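Local coordinates for protein glutamate--cysteine ligase GshA (Methylobacillus flagellatus KT, PDB 3K1T) that probably acts as a ligase that joins glutamate to cysteine to form gamma-glutamylcysteine, at residues P66-L77 and F110-I121. Numbering follows the deposited sequence.
Sequences PGGFNNLNPDFL and FYLRNVHALTHI. With SO4 (sulfate ion), chain D; SO4 (sulfate ion), chain B.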
loop_
_atom_site.group_PDB
_atom_site.type_symbol
_atom_site.label_atom_id
_atom_site.label_comp_id
_atom_site.label_asym_id
_atom_site.label_seq_id
_atom_site.Cartn_x
_atom_site.Cartn_y
_atom_site.Cartn_z
ATOM N N PRO A 66 7.290 -11.049 -13.711
ATOM C CA PRO A 66 8.380 -10.070 -13.772
ATOM C C PRO A 66 9.655 -10.571 -13.119
ATOM O O PRO A 66 9.596 -11.196 -12.054
ATOM C CB PRO A 66 7.811 -8.823 -13.040
ATOM C CG PRO A 66 6.506 -9.215 -12.492
ATOM C CD PRO A 66 6.089 -10.531 -13.021
ATOM N N GLY A 67 10.784 -10.275 -13.742
ATOM C CA GLY A 67 12.066 -10.797 -13.305
ATOM C C GLY A 67 13.136 -9.784 -12.966
ATOM O O GLY A 67 14.313 -10.107 -12.989
ATOM N N GLY A 68 12.723 -8.547 -12.659
ATOM C CA GLY A 68 13.647 -7.477 -12.359
ATOM C C GLY A 68 13.352 -6.803 -11.011
ATOM O O GLY A 68 13.577 -5.604 -10.843
ATOM N N PHE A 69 12.891 -7.574 -10.033
ATOM C CA PHE A 69 12.623 -7.027 -8.678
ATOM C C PHE A 69 13.836 -6.421 -7.992
ATOM O O PHE A 69 13.699 -5.552 -7.131
ATOM C CB PHE A 69 11.940 -8.084 -7.777
ATOM C CG PHE A 69 10.484 -8.248 -8.082
ATOM C CD1 PHE A 69 9.551 -7.399 -7.513
ATOM C CD2 PHE A 69 10.051 -9.235 -8.946
ATOM C CE1 PHE A 69 8.189 -7.530 -7.833
ATOM C CE2 PHE A 69 8.711 -9.380 -9.270
ATOM C CZ PHE A 69 7.765 -8.509 -8.727
ATOM N N ASN A 70 15.021 -6.868 -8.359
ATOM C CA ASN A 70 16.239 -6.328 -7.795
ATOM C C ASN A 70 16.571 -4.911 -8.310
ATOM O O ASN A 70 17.458 -4.269 -7.783
ATOM C CB ASN A 70 17.401 -7.251 -8.118
ATOM C CG ASN A 70 17.602 -7.478 -9.622
ATOM O OD1 ASN A 70 16.714 -7.966 -10.304
ATOM N ND2 ASN A 70 18.816 -7.158 -10.126
ATOM N N ASN A 71 15.854 -4.464 -9.342
ATOM C CA ASN A 71 16.081 -3.146 -9.954
ATOM C C ASN A 71 15.205 -2.059 -9.382
ATOM O O ASN A 71 15.320 -0.896 -9.782
ATOM C CB ASN A 71 15.823 -3.199 -11.470
ATOM C CG ASN A 71 16.708 -4.205 -12.204
ATOM O OD1 ASN A 71 17.844 -4.436 -11.822
ATOM N ND2 ASN A 71 16.193 -4.746 -13.318
ATOM N N LEU A 72 14.285 -2.440 -8.493
ATOM C CA LEU A 72 13.375 -1.503 -7.871
ATOM C C LEU A 72 14.097 -0.638 -6.867
ATOM O O LEU A 72 15.092 -1.038 -6.257
ATOM C CB LEU A 72 12.181 -2.221 -7.198
ATOM C CG LEU A 72 11.284 -3.013 -8.158
ATOM C CD1 LEU A 72 10.173 -3.724 -7.396
ATOM C CD2 LEU A 72 10.668 -2.149 -9.325
ATOM N N ASN A 73 13.597 0.575 -6.692
ATOM C CA ASN A 73 14.223 1.522 -5.766
ATOM C C ASN A 73 14.010 1.059 -4.310
ATOM O O ASN A 73 12.863 0.923 -3.843
ATOM C CB ASN A 73 13.623 2.905 -6.021
ATOM C CG ASN A 73 14.280 4.005 -5.190
ATOM O OD1 ASN A 73 14.779 3.782 -4.071
ATOM N ND2 ASN A 73 14.271 5.208 -5.756
ATOM N N PRO A 74 15.107 0.795 -3.561
ATOM C CA PRO A 74 14.890 0.267 -2.198
ATOM C C PRO A 74 14.149 1.206 -1.250
ATOM O O PRO A 74 13.550 0.732 -0.295
ATOM C CB PRO A 74 16.315 -0.036 -1.678
ATOM C CG PRO A 74 17.210 0.735 -2.567
ATOM C CD PRO A 74 16.530 0.832 -3.917
ATOM N N ASP A 75 14.099 2.496 -1.562
ATOM C CA ASP A 75 13.309 3.433 -0.760
ATOM C C ASP A 75 11.799 3.130 -0.815
ATOM O O ASP A 75 11.026 3.547 0.075
ATOM C CB ASP A 75 13.543 4.866 -1.250
ATOM C CG ASP A 75 14.950 5.401 -0.916
ATOM O OD1 ASP A 75 15.648 4.842 -0.049
ATOM O OD2 ASP A 75 15.331 6.415 -1.549
ATOM N N PHE A 76 11.375 2.391 -1.841
ATOM C CA PHE A 76 9.994 2.037 -1.986
ATOM C C PHE A 76 9.648 0.627 -1.539
ATOM O O PHE A 76 8.546 0.166 -1.798
ATOM C CB PHE A 76 9.538 2.332 -3.410
ATOM C CG PHE A 76 9.377 3.803 -3.649
ATOM C CD1 PHE A 76 8.356 4.496 -2.994
ATOM C CD2 PHE A 76 10.290 4.514 -4.421
ATOM C CE1 PHE A 76 8.206 5.880 -3.140
ATOM C CE2 PHE A 76 10.133 5.903 -4.616
ATOM C CZ PHE A 76 9.098 6.581 -3.973
ATOM N N LEU A 77 10.544 -0.035 -0.816
ATOM C CA LEU A 77 10.244 -1.370 -0.314
ATOM C C LEU A 77 8.943 -1.437 0.517
ATOM O O LEU A 77 8.107 -2.325 0.307
ATOM C CB LEU A 77 11.406 -1.946 0.490
ATOM C CG LEU A 77 12.179 -3.039 -0.213
ATOM C CD1 LEU A 77 13.615 -3.213 0.450
ATOM C CD2 LEU A 77 11.313 -4.359 -0.174
ATOM N N PHE A 110 22.022 -11.671 -12.340
ATOM C CA PHE A 110 20.946 -10.710 -12.196
ATOM C C PHE A 110 19.601 -11.379 -11.934
ATOM O O PHE A 110 18.824 -10.866 -11.126
ATOM C CB PHE A 110 20.853 -9.776 -13.391
ATOM C CG PHE A 110 22.104 -8.980 -13.630
ATOM C CD1 PHE A 110 22.742 -8.336 -12.592
ATOM C CD2 PHE A 110 22.647 -8.910 -14.891
ATOM C CE1 PHE A 110 23.897 -7.610 -12.805
ATOM C CE2 PHE A 110 23.825 -8.179 -15.119
ATOM C CZ PHE A 110 24.442 -7.534 -14.072
ATOM N N TYR A 111 19.325 -12.490 -12.631
ATOM C CA TYR A 111 18.111 -13.256 -12.387
ATOM C C TYR A 111 18.101 -13.805 -10.930
ATOM O O TYR A 111 17.093 -13.722 -10.244
ATOM C CB TYR A 111 17.866 -14.385 -13.420
ATOM C CG TYR A 111 16.555 -15.043 -13.070
ATOM C CD1 TYR A 111 15.355 -14.336 -13.206
ATOM C CD2 TYR A 111 16.508 -16.302 -12.476
ATOM C CE1 TYR A 111 14.151 -14.874 -12.808
ATOM C CE2 TYR A 111 15.279 -16.879 -12.103
ATOM C CZ TYR A 111 14.107 -16.142 -12.252
ATOM O OH TYR A 111 12.886 -16.614 -11.827
ATOM N N LEU A 112 19.228 -14.321 -10.455
ATOM C CA LEU A 112 19.319 -14.778 -9.060
ATOM C C LEU A 112 19.123 -13.622 -8.067
ATOM O O LEU A 112 18.489 -13.794 -7.030
ATOM C CB LEU A 112 20.625 -15.488 -8.798
ATOM C CG LEU A 112 20.867 -16.746 -9.658
ATOM C CD1 LEU A 112 22.295 -17.317 -9.369
ATOM C CD2 LEU A 112 19.762 -17.794 -9.454
ATOM N N ARG A 113 19.643 -12.448 -8.376
ATOM C CA ARG A 113 19.356 -11.271 -7.549
ATOM C C ARG A 113 17.882 -10.898 -7.530
ATOM O O ARG A 113 17.357 -10.495 -6.474
ATOM C CB ARG A 113 20.192 -10.060 -7.997
ATOM C CG ARG A 113 21.675 -10.288 -7.779
ATOM C CD ARG A 113 22.506 -9.189 -8.373
ATOM N NE ARG A 113 23.910 -9.503 -8.128
ATOM C CZ ARG A 113 24.947 -8.820 -8.599
ATOM N NH1 ARG A 113 24.760 -7.740 -9.360
ATOM N NH2 ARG A 113 26.183 -9.224 -8.285
ATOM N N ASN A 114 17.218 -11.033 -8.679
ATOM C CA ASN A 114 15.760 -10.882 -8.720
ATOM C C ASN A 114 15.061 -11.860 -7.778
ATOM O O ASN A 114 14.161 -11.487 -7.027
ATOM C CB ASN A 114 15.250 -11.087 -10.134
ATOM C CG ASN A 114 13.789 -11.365 -10.198
ATOM O OD1 ASN A 114 12.951 -10.448 -10.001
ATOM N ND2 ASN A 114 13.443 -12.657 -10.480
ATOM N N VAL A 115 15.452 -13.124 -7.840
ATOM C CA VAL A 115 14.868 -14.121 -6.945
ATOM C C VAL A 115 15.017 -13.766 -5.490
ATOM O O VAL A 115 14.025 -13.842 -4.745
ATOM C CB VAL A 115 15.367 -15.541 -7.227
ATOM C CG1 VAL A 115 14.720 -16.556 -6.190
ATOM C CG2 VAL A 115 14.982 -15.905 -8.698
ATOM N N HIS A 116 16.204 -13.352 -5.087
ATOM C CA HIS A 116 16.438 -12.903 -3.717
ATOM C C HIS A 116 15.551 -11.710 -3.315
ATOM O O HIS A 116 14.938 -11.723 -2.242
ATOM C CB HIS A 116 17.896 -12.550 -3.492
ATOM C CG HIS A 116 18.159 -11.943 -2.154
ATOM N ND1 HIS A 116 18.442 -12.700 -1.037
ATOM C CD2 HIS A 116 18.184 -10.649 -1.749
ATOM C CE1 HIS A 116 18.602 -11.900 0.003
ATOM N NE2 HIS A 116 18.439 -10.648 -0.402
ATOM N N ALA A 117 15.480 -10.705 -4.188
ATOM C CA ALA A 117 14.664 -9.483 -3.940
ATOM C C ALA A 117 13.183 -9.798 -3.835
ATOM O O ALA A 117 12.491 -9.294 -2.945
ATOM C CB ALA A 117 14.914 -8.451 -5.075
ATOM N N LEU A 118 12.684 -10.639 -4.756
ATOM C CA LEU A 118 11.297 -11.088 -4.724
ATOM C C LEU A 118 10.958 -11.892 -3.459
ATOM O O LEU A 118 9.935 -11.656 -2.787
ATOM C CB LEU A 118 10.954 -11.877 -5.994
ATOM C CG LEU A 118 9.555 -12.463 -6.066
ATOM C CD1 LEU A 118 8.385 -11.447 -5.923
ATOM C CD2 LEU A 118 9.424 -13.269 -7.393
ATOM N N THR A 119 11.837 -12.821 -3.098
ATOM C CA THR A 119 11.666 -13.637 -1.905
ATOM C C THR A 119 11.600 -12.756 -0.647
ATOM O O THR A 119 10.775 -12.977 0.262
ATOM C CB THR A 119 12.798 -14.673 -1.779
ATOM O OG1 THR A 119 12.819 -15.516 -2.944
ATOM C CG2 THR A 119 12.606 -15.500 -0.537
ATOM N N HIS A 120 12.443 -11.730 -0.625
ATOM C CA HIS A 120 12.501 -10.795 0.497
ATOM C C HIS A 120 11.172 -10.047 0.659
ATOM O O HIS A 120 10.618 -9.956 1.775
ATOM C CB HIS A 120 13.609 -9.778 0.309
ATOM C CG HIS A 120 13.688 -8.766 1.423
ATOM N ND1 HIS A 120 14.010 -9.114 2.715
ATOM C CD2 HIS A 120 13.493 -7.425 1.430
ATOM C CE1 HIS A 120 13.975 -8.028 3.480
ATOM N NE2 HIS A 120 13.671 -6.990 2.720
ATOM N N ILE A 121 10.639 -9.549 -0.445
ATOM C CA ILE A 121 9.309 -8.884 -0.400
ATOM C C ILE A 121 8.233 -9.800 0.147
ATOM O O ILE A 121 7.432 -9.413 1.001
ATOM C CB ILE A 121 8.895 -8.336 -1.789
ATOM C CG1 ILE A 121 9.809 -7.190 -2.224
ATOM C CG2 ILE A 121 7.382 -7.892 -1.819
ATOM C CD1 ILE A 121 9.819 -7.012 -3.784
HETATM S S SO4 D . 15.058 -12.452 3.333
HETATM O O1 SO4 D . 16.213 -11.677 2.963
HETATM O O2 SO4 D . 13.963 -11.651 3.924
HETATM O O3 SO4 D . 14.646 -12.957 2.024
HETATM O O4 SO4 D . 15.250 -13.652 4.141
HETATM S S SO4 B . 10.695 -7.787 -16.648
HETATM O O1 SO4 B . 11.830 -6.911 -16.820
HETATM O O2 SO4 B . 10.013 -7.093 -15.601
HETATM O O3 SO4 B . 9.866 -7.849 -17.830
HETATM O O4 SO4 B . 11.128 -9.139 -16.226
#
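Asn114 and Phe69 tie the loop before helix 77-91 to helix 109-124, the helix of the beta-alpha-beta crossover from strand 97-102 to strand 128-133, which packs on both strands. At the start of a short 3-10 turn, Phe69 N donates a hydrogen bond to Asn114 OD1 (2.9 Å, N-H...O angle 156°), meeting a lone pair in the carbonyl plane. Asparagine suits this place because its amide faces two ways: OD1 accepts from the loop while ND2 donates to Asn177 OD1. With CG anti to the backbone N (chi1 162°), the amide lies beside the Gly67 peptide, and OD1 also sits at the edge of the Phe69 ring.

Over one face of that ring comes the methyl Leu118 CD1, 4.0 Å from the centroid and 12° off the normal, a CH-pi contact. Ile121 CD1 reaches Phe69 CD1 at 3.8 Å, and small Ala117 lets the 3-10 turn come close, its CB 3.6 Å from Asn70 N. Asn70 CB rests on Arg113 O (3.6 Å), its OD1 reaching Asn114 CA and CB. Farther along, Leu77 CD2 packs on Ile121 CG1.

In the second shell, Asn177 also binds Pro66 O and Tyr111 OH, while Tyr347 meets Phe69 edge-to-face. A sulfate, probably from the crystallisation liquor, accepts through O4 from Gly67 N at 2.8 Å.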